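Local coordinates for variant surface glycoprotein MITAT 1.1 (Trypanosoma brucei brucei, PDB 5LY9) that forms the dense surface coat of the bloodstream parasite, whose serial replacement by antigenically distinct variants lets the trypanosome evade the host immune response, at residues A[10-15]-A[140-145]; A[16-21]-A[104-109]; A[4-9]-A[122-127]; A[110-115]-A[188-193]. All coordinates share one frame; numbering follows the deposited sequence.

Interaction 1: residues A[10-15]-A[140-145]; sequences AWKPLC and LDDQEC
A disulfide pins helix 8-21, in the N-terminal domain of this variant surface glycoprotein, to a small antiparallel hairpin, strands 139-140 and 143-144, which reverses through a type II' turn from L140 to Q143. C15 SG and C145 SG are bonded at 2.1 Å with a chi3 of -73°; C15 holds its sulfur beside its own backbone N, whereas C145 SG lies anti to N. One helical turn earlier K12 reaches out to the hairpin, its chain extended beyond CG, and NZ forms a salt bridge with the syn lone pair of D142 OD1 at 2.6 Å. Between these two ties Q143 runs past K12 in the opposite direction, its CG 3.5 Å from C15 CB, and the bend at chi2 (49°) brings NE2 back to E144 O at 2.7 Å, on a lone pair. W11 takes the crowded chi1 position (59°), sending its six-membered ring to the hairpin, CZ3 3.8 Å from L140 CB and D141 OD2 at the ring edge. Indole NE1 is hydrogen-bonded to V125 O, and D141 OD1 to T134 N. The arrangement is a disulfide joining an N-terminal helix to a beta hairpin in an A-type VSG.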
loop_
_atom_site.group_PDB
_atom_site.type_symbol
_atom_site.label_atom_id
_atom_site.label_comp_id
_atom_site.label_asym_id
_atom_site.label_seq_id
_atom_site.Cartn_x
_atom_site.Cartn_y
_atom_site.Cartn_z
ATOM N N ALA A 10 -18.643 26.141 7.223
ATOM C CA ALA A 10 -18.930 24.775 6.824
ATOM C C ALA A 10 -17.951 24.216 5.819
ATOM O O ALA A 10 -17.581 23.024 5.942
ATOM C CB ALA A 10 -20.368 24.663 6.282
ATOM N N TRP A 11 -17.565 24.966 4.799
ATOM C CA TRP A 11 -16.622 24.412 3.802
ATOM C C TRP A 11 -15.150 24.520 4.183
ATOM O O TRP A 11 -14.317 23.764 3.676
ATOM C CB TRP A 11 -16.858 24.956 2.380
ATOM C CG TRP A 11 -16.758 26.388 2.194
ATOM C CD1 TRP A 11 -17.793 27.276 2.098
ATOM C CD2 TRP A 11 -15.566 27.170 2.018
ATOM N NE1 TRP A 11 -17.302 28.530 1.893
ATOM C CE2 TRP A 11 -15.959 28.495 1.792
ATOM C CE3 TRP A 11 -14.225 26.878 1.997
ATOM C CZ2 TRP A 11 -15.069 29.487 1.635
ATOM C CZ3 TRP A 11 -13.363 27.832 1.808
ATOM C CH2 TRP A 11 -13.768 29.158 1.624
ATOM N N LYS A 12 -14.762 25.471 4.983
ATOM C CA LYS A 12 -13.325 25.538 5.350
ATOM C C LYS A 12 -12.828 24.281 6.066
ATOM O O LYS A 12 -11.745 23.774 5.714
ATOM C CB LYS A 12 -12.995 26.805 6.096
ATOM C CG LYS A 12 -12.762 27.988 5.112
ATOM C CD LYS A 12 -12.300 29.247 5.918
ATOM C CE LYS A 12 -12.185 30.396 4.934
ATOM N NZ LYS A 12 -11.689 31.631 5.607
ATOM N N PRO A 13 -13.654 23.713 6.937
ATOM C CA PRO A 13 -13.216 22.430 7.543
ATOM C C PRO A 13 -13.054 21.307 6.505
ATOM O O PRO A 13 -12.216 20.398 6.707
ATOM C CB PRO A 13 -14.324 22.120 8.547
ATOM C CG PRO A 13 -14.800 23.447 8.951
ATOM C CD PRO A 13 -14.752 24.317 7.713
ATOM N N LEU A 14 -13.848 21.303 5.439
ATOM C CA LEU A 14 -13.664 20.349 4.386
ATOM C C LEU A 14 -12.376 20.582 3.629
ATOM O O LEU A 14 -11.694 19.620 3.280
ATOM C CB LEU A 14 -14.860 20.313 3.391
ATOM C CG LEU A 14 -16.165 19.776 4.049
ATOM C CD1 LEU A 14 -17.332 20.137 3.174
ATOM C CD2 LEU A 14 -16.114 18.282 4.303
ATOM N N CYS A 15 -12.062 21.842 3.337
ATOM C CA CYS A 15 -10.731 22.190 2.741
ATOM C C CYS A 15 -9.547 21.721 3.625
ATOM O O CYS A 15 -8.596 21.155 3.162
ATOM C CB CYS A 15 -10.580 23.666 2.483
ATOM S SG CYS A 15 -11.666 24.274 1.169
ATOM N N LEU A 140 -8.657 28.945 -1.275
ATOM C CA LEU A 140 -9.966 29.538 -1.329
ATOM C C LEU A 140 -10.015 30.456 -0.150
ATOM O O LEU A 140 -9.912 30.048 0.974
ATOM C CB LEU A 140 -11.090 28.483 -1.184
ATOM C CG LEU A 140 -11.585 27.840 -2.419
ATOM C CD1 LEU A 140 -12.629 26.759 -2.012
ATOM C CD2 LEU A 140 -12.161 28.838 -3.408
ATOM N N ASP A 141 -10.177 31.738 -0.456
ATOM C CA ASP A 141 -9.824 32.807 0.468
ATOM C C ASP A 141 -8.488 32.557 1.146
ATOM O O ASP A 141 -7.425 32.493 0.510
ATOM C CB ASP A 141 -10.958 32.983 1.441
ATOM C CG ASP A 141 -12.229 33.602 0.785
ATOM O OD1 ASP A 141 -12.243 34.409 -0.241
ATOM O OD2 ASP A 141 -13.227 33.252 1.388
ATOM N N ASP A 142 -8.487 32.438 2.426
ATOM C CA ASP A 142 -7.178 32.259 3.027
ATOM C C ASP A 142 -6.871 30.797 3.324
ATOM O O ASP A 142 -5.926 30.552 4.014
ATOM C CB ASP A 142 -7.082 33.104 4.284
ATOM C CG ASP A 142 -8.154 32.811 5.296
ATOM O OD1 ASP A 142 -9.235 32.277 4.927
ATOM O OD2 ASP A 142 -7.929 33.181 6.505
ATOM N N GLN A 143 -7.687 29.847 2.860
ATOM C CA GLN A 143 -7.561 28.448 3.259
ATOM C C GLN A 143 -7.008 27.627 2.084
ATOM O O GLN A 143 -7.598 27.646 0.999
ATOM C CB GLN A 143 -8.935 27.930 3.657
ATOM C CG GLN A 143 -9.045 26.457 4.018
ATOM C CD GLN A 143 -8.023 25.944 4.988
ATOM O OE1 GLN A 143 -7.966 26.497 6.098
ATOM N NE2 GLN A 143 -7.206 24.851 4.615
ATOM N N GLU A 144 -5.923 26.897 2.312
ATOM C CA GLU A 144 -5.469 25.960 1.307
ATOM C C GLU A 144 -6.615 24.979 1.002
ATOM O O GLU A 144 -7.256 24.407 1.911
ATOM C CB GLU A 144 -4.258 25.226 1.793
ATOM C CG GLU A 144 -3.651 24.295 0.835
ATOM C CD GLU A 144 -3.010 24.860 -0.410
ATOM O OE1 GLU A 144 -2.933 26.082 -0.625
ATOM O OE2 GLU A 144 -2.503 23.993 -1.205
ATOM N N CYS A 145 -6.877 24.822 -0.280
ATOM C CA CYS A 145 -7.929 23.938 -0.767
ATOM C C CYS A 145 -7.622 23.461 -2.192
ATOM O O CYS A 145 -8.310 23.863 -3.159
ATOM C CB CYS A 145 -9.251 24.676 -0.685
ATOM S SG CYS A 145 -10.676 23.566 -0.591
#

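Interaction 2: residues A[16-21]-A[104-109]; sequences KLTTEL and SIDEFL
T18 projects from helix 16-21 at helix 104-109, and its CB lies 3.4 Å from D106 OD1 and 4.1 Å from I105 CG2. From there the branches part. A chi1 of -169° sets OG1 anti to the backbone N and aims it at the facing helix, where it donates to the syn lone pair of D106 OD1 at 2.6 Å; CG2, in the crowded position, stays on the fringe of the same carboxylate. The hydroxyl also takes a hydrogen bond from K102 NZ, which pairs with D106 OD2, so threonine, lysine and aspartate form a buried hydrogen-bonded and ionic cluster in which the ammonium probably stabilises the charged carboxylate. I105 CD1 meets L17 CD2 at 3.8 Å, the two side chains crossing at about a right angle, and lies at a looser 4.4 Å from L21 CD1. The axes of segments 16-21 and 104-109 approach to 10.3 Å and run roughly antiparallel, at 141°. W246 of helix 244-254 covers both L17 and I105, and L21 packs on A98 and L101 of helix 62-114. The second subunit supplies Y100 OH to D106 OD2, so this helix pair within the VSG bundle adjoins the dimer interface.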
loop_
_atom_site.group_PDB
_atom_site.type_symbol
_atom_site.label_atom_id
_atom_site.label_comp_id
_atom_site.label_asym_id
_atom_site.label_seq_id
_atom_site.Cartn_x
_atom_site.Cartn_y
_atom_site.Cartn_z
ATOM N N LYS A 16 -9.659 21.914 4.933
ATOM C CA LYS A 16 -8.638 21.436 5.868
ATOM C C LYS A 16 -8.524 19.930 5.809
ATOM O O LYS A 16 -7.413 19.399 5.816
ATOM C CB LYS A 16 -8.960 21.899 7.312
ATOM C CG LYS A 16 -8.780 23.394 7.526
ATOM C CD LYS A 16 -9.422 23.824 8.855
ATOM C CE LYS A 16 -8.737 23.431 10.083
ATOM N NZ LYS A 16 -9.275 24.080 11.350
ATOM N N LEU A 17 -9.645 19.247 5.756
ATOM C CA LEU A 17 -9.621 17.785 5.731
ATOM C C LEU A 17 -9.019 17.291 4.445
ATOM O O LEU A 17 -8.168 16.387 4.494
ATOM C CB LEU A 17 -11.009 17.223 5.944
ATOM C CG LEU A 17 -11.206 15.696 5.865
ATOM C CD1 LEU A 17 -10.346 14.988 6.931
ATOM C CD2 LEU A 17 -12.683 15.278 5.987
ATOM N N THR A 18 -9.455 17.843 3.283
ATOM C CA THR A 18 -8.869 17.370 2.051
ATOM C C THR A 18 -7.341 17.607 2.008
ATOM O O THR A 18 -6.592 16.749 1.537
ATOM C CB THR A 18 -9.642 17.855 0.776
ATOM O OG1 THR A 18 -9.134 17.126 -0.341
ATOM C CG2 THR A 18 -9.381 19.257 0.559
ATOM N N THR A 19 -6.884 18.757 2.537
ATOM C CA THR A 19 -5.453 19.025 2.692
ATOM C C THR A 19 -4.754 17.952 3.555
ATOM O O THR A 19 -3.720 17.438 3.174
ATOM C CB THR A 19 -5.256 20.447 3.268
ATOM O OG1 THR A 19 -5.918 21.404 2.388
ATOM C CG2 THR A 19 -3.811 20.748 3.405
ATOM N N GLU A 20 -5.341 17.612 4.662
ATOM C CA GLU A 20 -4.751 16.598 5.530
ATOM C C GLU A 20 -4.701 15.234 4.825
ATOM O O GLU A 20 -3.651 14.558 4.804
ATOM C CB GLU A 20 -5.486 16.475 6.864
ATOM C CG GLU A 20 -4.924 15.365 7.769
ATOM C CD GLU A 20 -5.234 15.572 9.234
ATOM O OE1 GLU A 20 -4.831 16.664 9.803
ATOM O OE2 GLU A 20 -5.964 14.688 9.764
ATOM N N LEU A 21 -5.832 14.852 4.234
ATOM C CA LEU A 21 -5.969 13.570 3.568
ATOM C C LEU A 21 -4.989 13.402 2.424
ATOM O O LEU A 21 -4.571 12.306 2.110
ATOM C CB LEU A 21 -7.396 13.247 3.173
ATOM C CG LEU A 21 -8.501 13.153 4.230
ATOM C CD1 LEU A 21 -9.826 12.929 3.491
ATOM C CD2 LEU A 21 -8.201 12.011 5.183
ATOM N N SER A 104 -14.249 12.127 -3.309
ATOM C CA SER A 104 -15.592 12.605 -3.250
ATOM C C SER A 104 -15.691 14.037 -2.720
ATOM O O SER A 104 -16.451 14.863 -3.283
ATOM C CB SER A 104 -16.493 11.741 -2.331
ATOM O OG SER A 104 -16.481 10.337 -2.831
ATOM N N ILE A 105 -14.931 14.350 -1.652
ATOM C CA ILE A 105 -14.875 15.720 -1.168
ATOM C C ILE A 105 -14.444 16.667 -2.286
ATOM O O ILE A 105 -15.072 17.695 -2.501
ATOM C CB ILE A 105 -13.936 15.842 0.025
ATOM C CG1 ILE A 105 -14.550 15.026 1.194
ATOM C CG2 ILE A 105 -13.712 17.302 0.384
ATOM C CD1 ILE A 105 -13.545 14.893 2.326
ATOM N N ASP A 106 -13.386 16.332 -2.990
ATOM C CA ASP A 106 -12.858 17.260 -3.993
ATOM C C ASP A 106 -13.889 17.476 -5.124
ATOM O O ASP A 106 -14.057 18.576 -5.672
ATOM C CB ASP A 106 -11.506 16.761 -4.537
ATOM C CG ASP A 106 -10.361 16.888 -3.540
ATOM O OD1 ASP A 106 -10.590 17.433 -2.421
ATOM O OD2 ASP A 106 -9.227 16.455 -3.919
ATOM N N GLU A 107 -14.547 16.394 -5.518
ATOM C CA GLU A 107 -15.525 16.483 -6.628
ATOM C C GLU A 107 -16.685 17.388 -6.193
ATOM O O GLU A 107 -17.158 18.260 -6.967
ATOM C CB GLU A 107 -15.968 15.102 -7.061
ATOM C CG GLU A 107 -17.015 15.036 -8.173
ATOM C CD GLU A 107 -16.506 15.483 -9.538
ATOM O OE1 GLU A 107 -15.247 15.351 -9.758
ATOM O OE2 GLU A 107 -17.412 15.848 -10.388
ATOM N N PHE A 108 -17.195 17.188 -4.983
ATOM C CA PHE A 108 -18.368 17.988 -4.543
ATOM C C PHE A 108 -17.955 19.450 -4.340
ATOM O O PHE A 108 -18.694 20.374 -4.738
ATOM C CB PHE A 108 -19.110 17.406 -3.372
ATOM C CG PHE A 108 -20.481 17.935 -3.243
ATOM C CD1 PHE A 108 -21.502 17.472 -4.117
ATOM C CD2 PHE A 108 -20.746 18.986 -2.409
ATOM C CE1 PHE A 108 -22.752 17.989 -4.036
ATOM C CE2 PHE A 108 -22.027 19.501 -2.332
ATOM C CZ PHE A 108 -22.996 19.056 -3.143
ATOM N N LEU A 109 -16.825 19.684 -3.667
ATOM C CA LEU A 109 -16.363 21.066 -3.503
ATOM C C LEU A 109 -16.134 21.756 -4.847
ATOM O O LEU A 109 -16.490 22.928 -5.010
ATOM C CB LEU A 109 -15.088 21.191 -2.654
ATOM C CG LEU A 109 -15.190 20.934 -1.146
ATOM C CD1 LEU A 109 -13.819 20.962 -0.543
ATOM C CD2 LEU A 109 -16.054 21.918 -0.395
#

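Interaction 3: residues A[4-9]-A[122-127]; sequences TGLKAT and KCLVTT
A single beta bridge, L6 with L124, joins the lead-in to helix 8-21 to the loop that follows the long helix 62-114. Its inner part is tight. L6 N donates to C123 O at 2.8 Å, and V125 N returns a bond to L6 O at 3.0 Å, nearly straight at 164°; both donors stand above the plane of the carbonyl they reach. G5 lies so close that its CA is 3.5 Å from C123 O, and a CB placed there would collide with K122 O and V125 CG1. V125 uses CG2, in the crowded position, to cover this backbone, 3.7 Å from G5 C. A water bridges the same tight end, accepting from G5 N and donating to K122 O. The side chain of C123 turns away to its disulfide with C190. The leucines of the bridge meet more loosely at their tips, and both go on to pack against L112 of helix 62-114.

The looser, more solvent-exposed side is where K7 to T9 face T126 and T127. K7, the N-cap residue, points away overall, although its CB still touches T126 O, and its extended chain carries NZ to the carbonyls of N179 and T180. A8 N donates to T126 O at 3.1 Å, in the carbonyl plane and on a lone pair; the same oxygen also accepts, at 2.8 Å, from a water that in turn accepts from T9 N.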
loop_
_atom_site.group_PDB
_atom_site.type_symbol
_atom_site.label_atom_id
_atom_site.label_comp_id
_atom_site.label_asym_id
_atom_site.label_seq_id
_atom_site.Cartn_x
_atom_site.Cartn_y
_atom_site.Cartn_z
ATOM N N THR A 4 -29.479 29.307 -0.048
ATOM C CA THR A 4 -28.265 30.173 -0.102
ATOM C C THR A 4 -27.018 29.306 -0.065
ATOM O O THR A 4 -27.084 28.070 0.223
ATOM C CB THR A 4 -28.287 31.222 0.980
ATOM O OG1 THR A 4 -28.385 30.579 2.264
ATOM C CG2 THR A 4 -29.485 32.187 0.718
ATOM N N GLY A 5 -25.889 29.884 -0.430
ATOM C CA GLY A 5 -24.666 29.170 -0.412
ATOM C C GLY A 5 -24.184 28.671 0.928
ATOM O O GLY A 5 -24.634 29.047 1.983
ATOM N N LEU A 6 -23.202 27.820 0.851
ATOM C CA LEU A 6 -22.601 27.270 2.041
ATOM C C LEU A 6 -21.546 28.253 2.650
ATOM O O LEU A 6 -20.615 28.708 1.940
ATOM C CB LEU A 6 -21.934 25.978 1.630
ATOM C CG LEU A 6 -21.591 24.980 2.677
ATOM C CD1 LEU A 6 -22.881 24.528 3.393
ATOM C CD2 LEU A 6 -20.858 23.779 2.028
ATOM N N LYS A 7 -21.729 28.612 3.938
ATOM C CA LYS A 7 -20.763 29.482 4.634
ATOM C C LYS A 7 -19.391 28.824 4.756
ATOM O O LYS A 7 -19.321 27.583 4.861
ATOM C CB LYS A 7 -21.232 29.824 6.049
ATOM C CG LYS A 7 -22.534 30.619 6.112
ATOM C CD LYS A 7 -22.989 30.666 7.567
ATOM C CE LYS A 7 -24.136 31.602 7.842
ATOM N NZ LYS A 7 -24.405 31.699 9.298
ATOM N N ALA A 8 -18.363 29.651 4.818
ATOM C CA ALA A 8 -17.018 29.237 5.064
ATOM C C ALA A 8 -16.869 28.463 6.364
ATOM O O ALA A 8 -16.018 27.599 6.448
ATOM C CB ALA A 8 -16.086 30.470 5.052
ATOM N N THR A 9 -17.712 28.698 7.372
ATOM C CA THR A 9 -17.654 27.923 8.617
ATOM C C THR A 9 -17.911 26.434 8.313
ATOM O O THR A 9 -17.413 25.569 9.056
ATOM C CB THR A 9 -18.686 28.399 9.650
ATOM O OG1 THR A 9 -19.943 28.461 9.016
ATOM C CG2 THR A 9 -18.317 29.713 10.223
ATOM N N LYS A 122 -24.201 31.551 -6.359
ATOM C CA LYS A 122 -22.931 31.461 -5.664
ATOM C C LYS A 122 -23.082 30.401 -4.612
ATOM O O LYS A 122 -23.960 30.507 -3.773
ATOM C CB LYS A 122 -22.574 32.793 -5.012
ATOM C CG LYS A 122 -22.484 33.965 -5.934
ATOM C CD LYS A 122 -22.137 35.264 -5.279
ATOM C CE LYS A 122 -21.909 36.245 -6.427
ATOM N NZ LYS A 122 -21.838 37.620 -5.883
ATOM N N CYS A 123 -22.205 29.376 -4.625
ATOM C CA CYS A 123 -22.398 28.231 -3.701
ATOM C C CYS A 123 -21.394 28.104 -2.546
ATOM O O CYS A 123 -21.710 27.591 -1.457
ATOM C CB CYS A 123 -22.470 26.919 -4.482
ATOM S SG CYS A 123 -23.968 26.636 -5.419
ATOM N N LEU A 124 -20.176 28.527 -2.766
ATOM C CA LEU A 124 -19.210 28.617 -1.675
ATOM C C LEU A 124 -19.055 30.071 -1.365
ATOM O O LEU A 124 -18.478 30.799 -2.151
ATOM C CB LEU A 124 -17.862 28.012 -2.042
ATOM C CG LEU A 124 -17.868 26.503 -2.290
ATOM C CD1 LEU A 124 -16.416 26.080 -2.547
ATOM C CD2 LEU A 124 -18.469 25.671 -1.170
ATOM N N VAL A 125 -19.618 30.468 -0.249
ATOM C CA VAL A 125 -19.650 31.846 0.139
ATOM C C VAL A 125 -18.952 32.076 1.458
ATOM O O VAL A 125 -18.502 31.133 2.141
ATOM C CB VAL A 125 -21.129 32.385 0.180
ATOM C CG1 VAL A 125 -21.717 32.326 -1.199
ATOM C CG2 VAL A 125 -22.002 31.666 1.229
ATOM N N THR A 126 -18.812 33.355 1.837
ATOM C CA THR A 126 -18.061 33.682 3.018
ATOM C C THR A 126 -18.983 33.679 4.209
ATOM O O THR A 126 -19.182 32.633 4.891
ATOM C CB THR A 126 -17.291 34.989 2.838
ATOM O OG1 THR A 126 -18.262 36.037 2.605
ATOM C CG2 THR A 126 -16.331 34.859 1.724
ATOM N N THR A 127 -19.580 34.835 4.507
ATOM C CA THR A 127 -20.447 35.007 5.676
ATOM C C THR A 127 -21.868 35.498 5.280
ATOM O O THR A 127 -22.728 35.587 6.148
ATOM C CB THR A 127 -19.861 36.087 6.595
ATOM O OG1 THR A 127 -19.730 37.289 5.813
ATOM C CG2 THR A 127 -18.467 35.665 7.195
HETATM O O HOH W 1 -25.502 32.138 -2.075
HETATM O O HOH W 2 -18.725 31.780 7.468
#

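Interaction 4: residues A[110-115]-A[188-193]; sequences NLLESL and GTCKLL
L192 CD2 is the hub of this buried apolar contact, touched by L111 and L112 from the last turn of helix 62-114 and by L115 just past its end. L111 CD2 lies 3.7 Å from L192 CD2. L115 CD1 is 3.8 Å from L192 CD2, and L112 CD2 stands slightly farther off, 4.1 Å from L192 CD2. Each of the three side chains crosses L192 at about a right angle. L115 CD1 also comes up to L192 CB, so it lies along the side chain as well as at its tip. L112 CD2 has a second role, bordering C190 SG at 4.2 Å and, more loosely, L193 CD2.

The next shell explains these positions. A short 3-10 turn, 191-193, closed by L193 N bonding to C190 O, presents L192 to the helix, and a chi1 of -171° sets its CG anti to the backbone N so that the branch extends to the leucines. L111 adopts the same anti arrangement, whereas L112 and L115 keep CG beside N. At the helix end N110 O accepts both S114 N and S114 OG, the hydroxyl at 2.7 Å standing above the carbonyl plane. L115 then leaves helical geometry, and a water lies 3.0 Å from L115 O, with T189 O as a weaker, longer neighbour.

Farther out, Y201 of the second subunit bonds L192 N through its hydroxyl and packs on L115, while L111 meets L111 of that subunit. The contact thus packs the end of helix 62-114 against the loop between strands 173-174 and 211-213, next to the second subunit.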
loop_
_atom_site.group_PDB
_atom_site.type_symbol
_atom_site.label_atom_id
_atom_site.label_comp_id
_atom_site.label_asym_id
_atom_site.label_seq_id
_atom_site.Cartn_x
_atom_site.Cartn_y
_atom_site.Cartn_z
ATOM N N ASN A 110 -15.512 21.043 -5.785
ATOM C CA ASN A 110 -15.298 21.571 -7.110
ATOM C C ASN A 110 -16.645 21.948 -7.758
ATOM O O ASN A 110 -16.740 23.013 -8.438
ATOM C CB ASN A 110 -14.564 20.581 -8.005
ATOM C CG ASN A 110 -14.359 21.098 -9.431
ATOM O OD1 ASN A 110 -13.510 21.947 -9.660
ATOM N ND2 ASN A 110 -15.161 20.631 -10.354
ATOM N N LEU A 111 -17.670 21.083 -7.591
ATOM C CA LEU A 111 -18.935 21.363 -8.251
ATOM C C LEU A 111 -19.539 22.650 -7.628
ATOM O O LEU A 111 -19.956 23.536 -8.352
ATOM C CB LEU A 111 -19.914 20.182 -8.074
ATOM C CG LEU A 111 -21.323 20.479 -8.553
ATOM C CD1 LEU A 111 -21.334 20.776 -10.061
ATOM C CD2 LEU A 111 -22.218 19.336 -8.239
ATOM N N LEU A 112 -19.531 22.768 -6.303
ATOM C CA LEU A 112 -20.062 23.947 -5.656
ATOM C C LEU A 112 -19.295 25.174 -6.104
ATOM O O LEU A 112 -19.925 26.233 -6.388
ATOM C CB LEU A 112 -20.055 23.868 -4.149
ATOM C CG LEU A 112 -20.979 22.861 -3.507
ATOM C CD1 LEU A 112 -20.822 22.861 -1.979
ATOM C CD2 LEU A 112 -22.367 23.075 -3.960
ATOM N N GLU A 113 -17.967 25.092 -6.170
ATOM C CA GLU A 113 -17.189 26.215 -6.688
ATOM C C GLU A 113 -17.595 26.633 -8.081
ATOM O O GLU A 113 -17.584 27.839 -8.452
ATOM C CB GLU A 113 -15.693 25.904 -6.618
ATOM C CG GLU A 113 -14.834 27.123 -6.746
ATOM C CD GLU A 113 -13.335 26.810 -6.584
ATOM O OE1 GLU A 113 -12.991 25.688 -6.067
ATOM O OE2 GLU A 113 -12.511 27.697 -6.983
ATOM N N SER A 114 -17.935 25.650 -8.878
ATOM C CA SER A 114 -18.205 25.864 -10.303
ATOM C C SER A 114 -19.582 26.403 -10.583
ATOM O O SER A 114 -19.815 26.911 -11.671
ATOM C CB SER A 114 -18.047 24.557 -11.075
ATOM O OG SER A 114 -16.703 24.050 -10.928
ATOM N N LEU A 115 -20.475 26.349 -9.621
ATOM C CA LEU A 115 -21.833 26.831 -9.832
ATOM C C LEU A 115 -21.949 28.291 -9.419
ATOM O O LEU A 115 -22.705 28.667 -8.544
ATOM C CB LEU A 115 -22.853 25.942 -9.112
ATOM C CG LEU A 115 -22.931 24.491 -9.510
ATOM C CD1 LEU A 115 -23.907 23.692 -8.618
ATOM C CD2 LEU A 115 -23.288 24.394 -11.006
ATOM N N GLY A 188 -27.468 36.386 -3.938
ATOM C CA GLY A 188 -26.861 35.082 -4.340
ATOM C C GLY A 188 -27.635 33.893 -3.817
ATOM O O GLY A 188 -28.258 33.938 -2.750
ATOM N N THR A 189 -27.650 32.824 -4.581
ATOM C CA THR A 189 -28.363 31.611 -4.164
ATOM C C THR A 189 -27.553 30.408 -4.646
ATOM O O THR A 189 -26.705 30.549 -5.490
ATOM C CB THR A 189 -29.749 31.477 -4.826
ATOM O OG1 THR A 189 -29.593 31.323 -6.256
ATOM C CG2 THR A 189 -30.621 32.626 -4.540
ATOM N N CYS A 190 -27.759 29.248 -4.033
ATOM C CA CYS A 190 -27.180 27.986 -4.495
ATOM C C CYS A 190 -28.353 27.031 -4.494
ATOM O O CYS A 190 -28.649 26.376 -3.458
ATOM C CB CYS A 190 -26.113 27.571 -3.500
ATOM S SG CYS A 190 -25.282 26.034 -4.010
ATOM N N LYS A 191 -29.045 26.945 -5.643
ATOM C CA LYS A 191 -30.239 26.134 -5.743
ATOM C C LYS A 191 -29.923 24.653 -5.546
ATOM O O LYS A 191 -30.823 23.893 -5.138
ATOM C CB LYS A 191 -30.916 26.347 -7.100
ATOM C CG LYS A 191 -31.585 27.690 -7.185
ATOM C CD LYS A 191 -32.405 27.901 -8.427
ATOM C CE LYS A 191 -31.553 27.855 -9.705
ATOM N NZ LYS A 191 -32.525 27.951 -10.874
ATOM N N LEU A 192 -28.666 24.245 -5.853
ATOM C CA LEU A 192 -28.292 22.826 -5.738
ATOM C C LEU A 192 -28.575 22.361 -4.319
ATOM O O LEU A 192 -28.848 21.191 -4.097
ATOM C CB LEU A 192 -26.846 22.580 -6.084
ATOM C CG LEU A 192 -26.483 21.075 -6.176
ATOM C CD1 LEU A 192 -27.239 20.383 -7.309
ATOM C CD2 LEU A 192 -25.006 20.876 -6.264
ATOM N N LEU A 193 -28.508 23.299 -3.345
ATOM C CA LEU A 193 -28.663 22.909 -1.962
ATOM C C LEU A 193 -30.106 22.783 -1.527
ATOM O O LEU A 193 -30.378 22.565 -0.315
ATOM C CB LEU A 193 -27.868 23.838 -1.037
ATOM C CG LEU A 193 -26.361 23.760 -1.277
ATOM C CD1 LEU A 193 -25.638 24.684 -0.336
ATOM C CD2 LEU A 193 -25.780 22.375 -1.130
HETATM O O HOH W 3 -25.554 28.298 -7.725
#

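From the N terminus, segment 4-9 opens first and closes at 122-127 in interaction 3; segment 10-15 follows on the same helix and meets 140-145 in interaction 1, so these two cross. Interaction 2, from the rest of helix 8-21, joins 16-21 to 104-109 and is nested inside both loops. Interaction 4 starts where interaction 2 ends, carrying helix 62-114 on to 188-193, and crosses interactions 1 and 3. A disulfide joins interactions 3 and 4 directly, while interactions 1 and 3 share helix 8-21 and touch. Together they gather both helices, the hairpin and the loops at one end of the elongated domain.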